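Long-range contacts in endopolygalacturonase (Chondrostereum purpureum, PDB 1K5C), which probably hydrolyses the alpha-1,4 linkages between galacturonic acid units within polygalacturonan, the backbone of plant cell-wall pectin: residues 279-284 and 308-313; 60-65 and 102-107. One frame throughout, in Å; residues are numbered along the deposited sequence. Where two conformers were deposited one is given.

Interaction 1 of 2, residues 279-284 and 308-313; sequences NFTGGA and NWSQLT
Phe280 and Asn308 join their strands by a backbone bond, Phe280 N to Asn308 O at 2.8 Å, and Phe280 O then accepts Gln311 N at 3.0 Å, so both backbone groups of Phe280 are tied to segment 308-313. This is a corner of the right-handed parallel beta-helix of glycosyl hydrolase family 28, where segment 308-313 bends through a type I turn, Trp309 to Leu312, and 279-284 leaves its strand to round the same corner one coil earlier. The interior side belongs to Phe280. The Phe280 and Trp309 side chains run alongside each other, and the edge of the phenyl meets the face of the indole, planes 76° apart; Phe280 CE1 sits over the indole, 3.6 Å from Trp309 CE2. Leu312 comes over a face of the phenyl ring, with CD2 above its centre, 4.1 Å from the Phe280 centroid. Tyr243 also stacks on Phe280, while Trp309 NE1 donates to Val278 O. An alanine in place of Trp309 would probably leave the Phe280 edge without the aromatic face it packs on, opening a gap in the interior, and would take the NE1 donor from Val278 O. On the other side, Asn279 OD1 takes Asn308 N at 2.9 Å, the donor standing well above the amide carbonyl plane, 57° out of it. Asn308 OD1 accepts Ser310 N within its own segment, closing an Asx turn at the corner. Thr281 CG2 packs against the Asn308 amide. Gln311 is bent at chi2 (-67°), which turns CD back over Gly282, and its amide ends the contact with NE2 donating to Gly282 O at 2.8 Å.

Interaction 2 of 2, residues 60-65 and 102-107; sequences LFTIDG and KIKGSG
Asp64 CG, anti to the backbone N (chi1 -175°), and Lys104 CG, anti to its carbonyl carbon (chi1 -57°), are set so that the two side chains cross obliquely. The carboxylate rests against the lysine's aliphatic part, OD1 of Asp64 being 3.5 Å from CB of Lys104, and the charged ends do not touch; Asp64 OD2 and Lys104 NZ stay 4.4 Å apart. A water fills in between them, donating to Asp64 OD2 at 2.8 Å and accepting from Lys104 NZ at 2.7 Å, while Asp64 OD1 bonds to a glycerol probably left from crystallisation. On the same face, Thr62 CG2 packs on Lys104 CE at 3.9 Å, and Thr62 OG1 lies by Lys102 CB. The Lys102 amine turns off to Ser123 OG and Gly125 O, one coil further on.

These polar groups decorate the outside of one parallel sheet of the right-handed beta-helix, in which strands 61-65 and 101-104 are in-register neighbours; the axes of 61-65 and 102-104 lie 5° from exactly parallel. On the inner side, Ile63 and Ile103 lie side by side, CG2 of Ile63 reaching CG1 of Ile103 at 4.0 Å, and both touch Tyr109. Backbone bonds alternate along the pair: Phe61 O takes Lys102 N, Lys102 O takes Ile63 N, and Ile63 O takes Lys104 N. Gly65 N to Lys104 O is weak at 3.4 Å. Past it, the backbone angles of Gly105 call for glycine, and a CB there would also collide with Gly65 O, which accepts Ser106 N at 2.9 Å.

In the fold
Interactions 1 and 2 sit on opposite sides of the chain's centre, their own centres about 35 Å apart, and have no strand in common. Each joins neighbouring coils of one beta-helix. Interaction 2 runs along one parallel sheet with regular pairing, aliphatic side chains inward and a water-bridged charged pair outward; half of its touching residues are buried. Interaction 1 lies at a corner further from the chain's centre, with fewer buried residues, where turn geometry and side-chain amides supplement fewer backbone bonds and the inner side is largely aromatic. Phe280 there lies about 10 Å, side chain to side chain, from the galacturonate-binding Arg226; interaction 2 is away from the known sites.

Interaction 1 of 2, residues 279-284 and 308-313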
ATOM      1  N   ASN A 279       8.746  16.869   1.950  1.00 11.07           N
ATOM      2  CA  ASN A 279       8.140  18.136   1.527  1.00 11.08           C
ATOM      3  C   ASN A 279       6.650  17.961   1.257  1.00 11.02           C
ATOM      4  O   ASN A 279       6.220  16.896   0.761  1.00 11.76           O
ATOM      5  CB  ASN A 279       8.805  18.632   0.217  1.00 11.87           C
ATOM      6  CG  ASN A 279      10.147  19.281   0.410  1.00 13.51           C
ATOM      7  OD1 ASN A 279      10.694  19.392   1.487  1.00 13.62           O
ATOM      8  ND2 ASN A 279      10.670  19.917  -0.680  1.00 16.47           N
ATOM      9  N   PHE A 280       5.908  19.045   1.464  1.00 10.71           N
ATOM     10  CA  PHE A 280       4.516  19.204   0.972  1.00 10.65           C
ATOM     11  C   PHE A 280       4.572  20.450   0.048  1.00 10.92           C
ATOM     12  O   PHE A 280       4.531  21.580   0.524  1.00 11.48           O
ATOM     13  CB  PHE A 280       3.510  19.433   2.073  1.00 11.38           C
ATOM     14  CG  PHE A 280       3.262  18.230   2.984  1.00 11.06           C
ATOM     15  CD1 PHE A 280       4.107  17.918   4.018  1.00 12.13           C
ATOM     16  CD2 PHE A 280       2.112  17.427   2.764  1.00 11.08           C
ATOM     17  CE1 PHE A 280       3.844  16.840   4.876  1.00 12.66           C
ATOM     18  CE2 PHE A 280       1.861  16.358   3.620  1.00 11.67           C
ATOM     19  CZ  PHE A 280       2.710  16.063   4.662  1.00 11.79           C
ATOM     20  N   THR A 281       4.719  20.168  -1.267  1.00 11.19           N
ATOM     21  CA  THR A 281       4.884  21.223  -2.288  1.00 11.93           C
ATOM     22  C   THR A 281       4.000  20.898  -3.475  1.00 12.08           C
ATOM     23  O   THR A 281       3.370  19.858  -3.556  1.00 13.58           O
ATOM     24  CB  THR A 281       6.366  21.342  -2.693  1.00 12.15           C
ATOM     25  OG1 THR A 281       6.803  20.028  -3.101  1.00 13.35           O
ATOM     26  CG2 THR A 281       7.235  21.853  -1.548  1.00 12.90           C
ATOM     27  N   GLY A 282       3.974  21.849  -4.439  1.00 12.58           N
ATOM     28  CA  GLY A 282       3.183  21.634  -5.660  1.00 13.81           C
ATOM     29  C   GLY A 282       1.755  22.057  -5.383  1.00 13.71           C
ATOM     30  O   GLY A 282       1.507  23.179  -4.898  1.00 14.85           O
ATOM     31  N   GLY A 283       0.796  21.220  -5.708  1.00 13.44           N
ATOM     32  CA  GLY A 283      -0.616  21.525  -5.385  1.00 14.21           C
ATOM     33  C   GLY A 283      -0.828  21.425  -3.882  1.00 13.67           C
ATOM     34  O   GLY A 283      -0.149  20.649  -3.176  1.00 13.27           O
ATOM     35  N   ALA A 284      -1.810  22.172  -3.355  1.00 14.84           N
ATOM     36  CA  ALA A 284      -2.153  22.110  -1.959  1.00 15.12           C
ATOM     37  C   ALA A 284      -2.473  20.672  -1.530  1.00 13.78           C
ATOM     38  O   ALA A 284      -3.273  19.977  -2.171  1.00 15.54           O
ATOM     39  CB  ALA A 284      -3.373  22.987  -1.711  1.00 19.92           C
ATOM     40  N   ASN A 308      10.200  21.568   3.278  1.00 11.15           N
ATOM     41  CA  ASN A 308       9.315  22.674   2.805  1.00 11.50           C
ATOM     42  C   ASN A 308       7.872  22.125   2.848  1.00 11.09           C
ATOM     43  O   ASN A 308       7.550  21.252   2.026  1.00 11.43           O
ATOM     44  CB  ASN A 308       9.722  23.025   1.362  1.00 11.61           C
ATOM     45  CG  ASN A 308       8.919  24.221   0.846  1.00 11.84           C
ATOM     46  OD1 ASN A 308       7.820  24.503   1.344  1.00 13.62           O
ATOM     47  ND2 ASN A 308       9.477  24.913  -0.108  1.00 12.17           N
ATOM     48  N   TRP A 309       7.112  22.586   3.832  1.00 11.01           N
ATOM     49  CA  TRP A 309       5.731  22.153   4.019  1.00 11.58           C
ATOM     50  C   TRP A 309       4.761  23.288   3.662  1.00 11.34           C
ATOM     51  O   TRP A 309       3.620  23.341   4.106  1.00 11.88           O
ATOM     52  CB  TRP A 309       5.505  21.708   5.474  1.00 12.40           C
ATOM     53  CG  TRP A 309       6.135  20.360   5.745  1.00 12.01           C
ATOM     54  CD1 TRP A 309       7.129  19.695   5.061  1.00 11.72           C
ATOM     55  CD2 TRP A 309       5.735  19.484   6.830  1.00 12.75           C
ATOM     56  NE1 TRP A 309       7.378  18.454   5.655  1.00 12.45           N
ATOM     57  CE2 TRP A 309       6.535  18.320   6.731  1.00 12.57           C
ATOM     58  CE3 TRP A 309       4.790  19.599   7.856  1.00 14.69           C
ATOM     59  CZ2 TRP A 309       6.375  17.258   7.670  1.00 13.88           C
ATOM     60  CZ3 TRP A 309       4.649  18.548   8.757  1.00 16.83           C
ATOM     61  CH2 TRP A 309       5.447  17.396   8.653  1.00 15.41           C
ATOM     62  N   SER A 310       5.200  24.167   2.722  1.00 11.82           N
ATOM     63  CA  SER A 310       4.414  25.367   2.412  1.00 12.00           C
ATOM     64  C   SER A 310       3.057  25.065   1.909  1.00 11.70           C
ATOM     65  O   SER A 310       2.147  25.878   2.121  1.00 13.26           O
ATOM     66  CB  SER A 310       5.208  26.195   1.371  1.00 13.35           C
ATOM     67  OG  SER A 310       5.454  25.406   0.177  0.67 15.70           O
ATOM     68  N   GLN A 311       2.858  23.927   1.211  1.00 11.76           N
ATOM     69  CA  GLN A 311       1.546  23.646   0.605  1.00 12.66           C
ATOM     70  C   GLN A 311       0.649  22.766   1.475  1.00 12.40           C
ATOM     71  O   GLN A 311      -0.434  22.371   1.021  1.00 13.33           O
ATOM     72  CB  GLN A 311       1.731  23.039  -0.799  1.00 12.98           C
ATOM     73  CG  GLN A 311       2.325  24.094  -1.786  1.00 14.55           C
ATOM     74  CD  GLN A 311       1.303  25.202  -2.034  1.00 15.86           C
ATOM     75  OE1 GLN A 311       1.252  26.187  -1.325  1.00 20.80           O
ATOM     76  NE2 GLN A 311       0.442  25.018  -3.001  1.00 19.04           N
ATOM     77  N   LEU A 312       1.050  22.514   2.732  1.00 12.36           N
ATOM     78  CA  LEU A 312       0.186  21.742   3.639  1.00 12.37           C
ATOM     79  C   LEU A 312      -0.751  22.664   4.405  1.00 12.33           C
ATOM     80  O   LEU A 312      -0.293  23.641   5.037  1.00 13.20           O
ATOM     81  CB  LEU A 312       1.084  20.988   4.641  1.00 12.91           C
ATOM     82  CG  LEU A 312       0.371  20.173   5.694  1.00 13.22           C
ATOM     83  CD1 LEU A 312      -0.505  19.058   5.028  1.00 14.50           C
ATOM     84  CD2 LEU A 312       1.361  19.556   6.694  1.00 15.45           C
ATOM     85  N   THR A 313      -2.013  22.304   4.443  1.00 12.44           N
ATOM     86  CA  THR A 313      -3.005  22.947   5.345  1.00 12.56           C
ATOM     87  C   THR A 313      -3.730  21.819   6.085  1.00 13.14           C
ATOM     88  O   THR A 313      -4.331  20.981   5.403  1.00 14.90           O
ATOM     89  CB  THR A 313      -3.995  23.842   4.592  1.00 14.42           C
ATOM     90  OG1 THR A 313      -3.285  24.869   3.910  1.00 15.96           O
ATOM     91  CG2 THR A 313      -5.018  24.411   5.571  1.00 16.11           C
TER

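Interaction 2 of 2, residues 60-65 and 102-107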
ATOM      1  N   LEU A  60      -1.403 -16.464  -2.648  1.00 10.81           N
ATOM      2  CA  LEU A  60      -2.230 -17.467  -3.311  1.00 11.07           C
ATOM      3  C   LEU A  60      -2.201 -17.300  -4.840  1.00 10.77           C
ATOM      4  O   LEU A  60      -2.510 -18.276  -5.551  1.00 11.62           O
ATOM      5  CB  LEU A  60      -3.678 -17.393  -2.813  1.00 11.28           C
ATOM      6  CG  LEU A  60      -3.861 -17.607  -1.306  1.00 11.05           C
ATOM      7  CD1 LEU A  60      -5.360 -17.577  -0.970  1.00 12.08           C
ATOM      8  CD2 LEU A  60      -3.199 -18.919  -0.836  1.00 12.09           C
ATOM      9  N   PHE A  61      -1.791 -16.119  -5.309  1.00 11.09           N
ATOM     10  CA  PHE A  61      -1.620 -15.828  -6.733  1.00 11.02           C
ATOM     11  C   PHE A  61      -0.289 -15.128  -6.880  1.00 10.61           C
ATOM     12  O   PHE A  61      -0.079 -14.133  -6.178  1.00 11.59           O
ATOM     13  CB  PHE A  61      -2.753 -14.912  -7.227  1.00 11.65           C
ATOM     14  CG  PHE A  61      -2.558 -14.429  -8.669  1.00 11.47           C
ATOM     15  CD1 PHE A  61      -2.879 -15.240  -9.715  1.00 13.34           C
ATOM     16  CD2 PHE A  61      -2.026 -13.160  -8.932  1.00 12.83           C
ATOM     17  CE1 PHE A  61      -2.711 -14.789 -11.031  1.00 14.10           C
ATOM     18  CE2 PHE A  61      -1.902 -12.722 -10.233  1.00 13.99           C
ATOM     19  CZ  PHE A  61      -2.234 -13.551 -11.292  1.00 13.34           C
ATOM     20  N   THR A  62       0.563 -15.610  -7.768  1.00 10.80           N
ATOM     21  CA  THR A  62       1.834 -14.953  -8.077  1.00 10.97           C
ATOM     22  C   THR A  62       1.961 -14.819  -9.596  1.00 11.35           C
ATOM     23  O   THR A  62       1.812 -15.829 -10.296  1.00 12.87           O
ATOM     24  CB  THR A  62       3.027 -15.756  -7.565  1.00 11.90           C
ATOM     25  OG1 THR A  62       2.916 -15.945  -6.142  1.00 12.37           O
ATOM     26  CG2 THR A  62       4.348 -15.020  -7.797  1.00 13.81           C
ATOM     27  N   ILE A  63       2.295 -13.625 -10.055  1.00 10.96           N
ATOM     28  CA  ILE A  63       2.638 -13.436 -11.465  1.00 11.30           C
ATOM     29  C   ILE A  63       3.982 -12.729 -11.491  1.00 11.36           C
ATOM     30  O   ILE A  63       4.241 -11.774 -10.748  1.00 11.89           O
ATOM     31  CB  ILE A  63       1.521 -12.691 -12.225  1.00 11.43           C
ATOM     32  CG1 ILE A  63       1.874 -12.609 -13.736  1.00 12.25           C
ATOM     33  CG2 ILE A  63       1.183 -11.324 -11.641  1.00 12.65           C
ATOM     34  CD1 ILE A  63       0.696 -12.255 -14.593  1.00 13.07           C
ATOM     35  N   ASP A  64       4.880 -13.283 -12.329  1.00 11.76           N
ATOM     36  CA  ASP A  64       6.266 -12.788 -12.413  1.00 12.11           C
ATOM     37  C   ASP A  64       6.662 -12.811 -13.860  1.00 12.02           C
ATOM     38  O   ASP A  64       6.655 -13.888 -14.478  1.00 13.23           O
ATOM     39  CB  ASP A  64       7.160 -13.683 -11.569  1.00 13.69           C
ATOM     40  CG  ASP A  64       8.589 -13.227 -11.457  1.00 15.58           C
ATOM     41  OD1 ASP A  64       8.924 -12.161 -11.967  1.00 16.71           O
ATOM     42  OD2 ASP A  64       9.369 -13.984 -10.826  1.00 20.69           O
ATOM     43  N   GLY A  65       7.014 -11.665 -14.432  1.00 12.19           N
ATOM     44  CA  GLY A  65       7.478 -11.636 -15.820  1.00 12.63           C
ATOM     45  C   GLY A  65       8.010 -10.230 -16.122  1.00 12.01           C
ATOM     46  O   GLY A  65       7.943  -9.336 -15.275  1.00 12.69           O
ATOM     47  N   LYS A 102       0.729 -11.541  -5.391  1.00 10.60           N
ATOM     48  CA  LYS A 102       2.123 -11.075  -5.496  1.00 10.49           C
ATOM     49  C   LYS A 102       2.411 -10.802  -6.959  1.00 10.19           C
ATOM     50  O   LYS A 102       2.188 -11.663  -7.809  1.00 11.13           O
ATOM     51  CB  LYS A 102       3.080 -12.161  -4.969  1.00 12.02           C
ATOM     52  CG  LYS A 102       4.557 -11.907  -5.211  1.00 14.27           C
ATOM     53  CD  LYS A 102       4.991 -10.660  -4.503  1.00 20.02           C
ATOM     54  CE  LYS A 102       6.196 -10.847  -3.649  1.00 17.32           C
ATOM     55  NZ  LYS A 102       6.614  -9.568  -3.005  1.00 14.54           N
ATOM     56  N   ILE A 103       2.908  -9.586  -7.242  1.00 10.75           N
ATOM     57  CA  ILE A 103       3.250  -9.137  -8.602  1.00 11.24           C
ATOM     58  C   ILE A 103       4.729  -8.774  -8.611  1.00 11.59           C
ATOM     59  O   ILE A 103       5.168  -7.918  -7.814  1.00 12.51           O
ATOM     60  CB  ILE A 103       2.392  -7.961  -9.051  1.00 11.91           C
ATOM     61  CG1 ILE A 103       0.905  -8.298  -9.003  1.00 12.92           C
ATOM     62  CG2 ILE A 103       2.829  -7.485 -10.451  1.00 13.16           C
ATOM     63  CD1 ILE A 103      -0.025  -7.133  -9.248  1.00 13.90           C
ATOM     64  N   LYS A 104       5.510  -9.440  -9.486  1.00 11.54           N
ATOM     65  CA  LYS A 104       6.932  -9.271  -9.579  1.00 12.24           C
ATOM     66  C   LYS A 104       7.325  -8.972 -11.031  1.00 11.47           C
ATOM     67  O   LYS A 104       6.630  -9.409 -11.971  1.00 12.49           O
ATOM     68  CB  LYS A 104       7.673 -10.577  -9.157  1.00 13.84           C
ATOM     69  CG  LYS A 104       7.368 -11.068  -7.794  1.00 15.96           C
ATOM     70  CD  LYS A 104       8.290 -12.219  -7.451  1.00 22.82           C
ATOM     71  CE  LYS A 104       7.664 -13.323  -6.706  1.00 38.71           C
ATOM     72  NZ  LYS A 104       8.806 -14.273  -6.470  1.00 29.03           N
ATOM     73  N   GLY A 105       8.479  -8.355 -11.205  1.00 11.84           N
ATOM     74  CA  GLY A 105       9.045  -8.138 -12.534  1.00 11.72           C
ATOM     75  C   GLY A 105       8.716  -6.720 -13.023  1.00 11.67           C
ATOM     76  O   GLY A 105       9.047  -5.741 -12.371  1.00 12.66           O
ATOM     77  N   SER A 106       8.079  -6.632 -14.191  1.00 11.54           N
ATOM     78  CA  SER A 106       7.805  -5.318 -14.779  1.00 11.67           C
ATOM     79  C   SER A 106       6.621  -5.447 -15.742  1.00 11.53           C
ATOM     80  O   SER A 106       6.182  -6.524 -16.106  1.00 12.09           O
ATOM     81  CB  SER A 106       9.032  -4.770 -15.516  1.00 11.68           C
ATOM     82  OG  SER A 106       9.530  -5.751 -16.469  1.00 12.56           O
ATOM     83  N   GLY A 107       6.149  -4.274 -16.176  1.00 11.94           N
ATOM     84  CA  GLY A 107       5.039  -4.175 -17.099  1.00 12.15           C
ATOM     85  C   GLY A 107       3.958  -3.248 -16.588  1.00 11.21           C
ATOM     86  O   GLY A 107       4.227  -2.331 -15.798  1.00 12.01           O
TER
HETATM   87  O   HOH W   1       8.568 -15.687  -8.806  1.00 29.83           O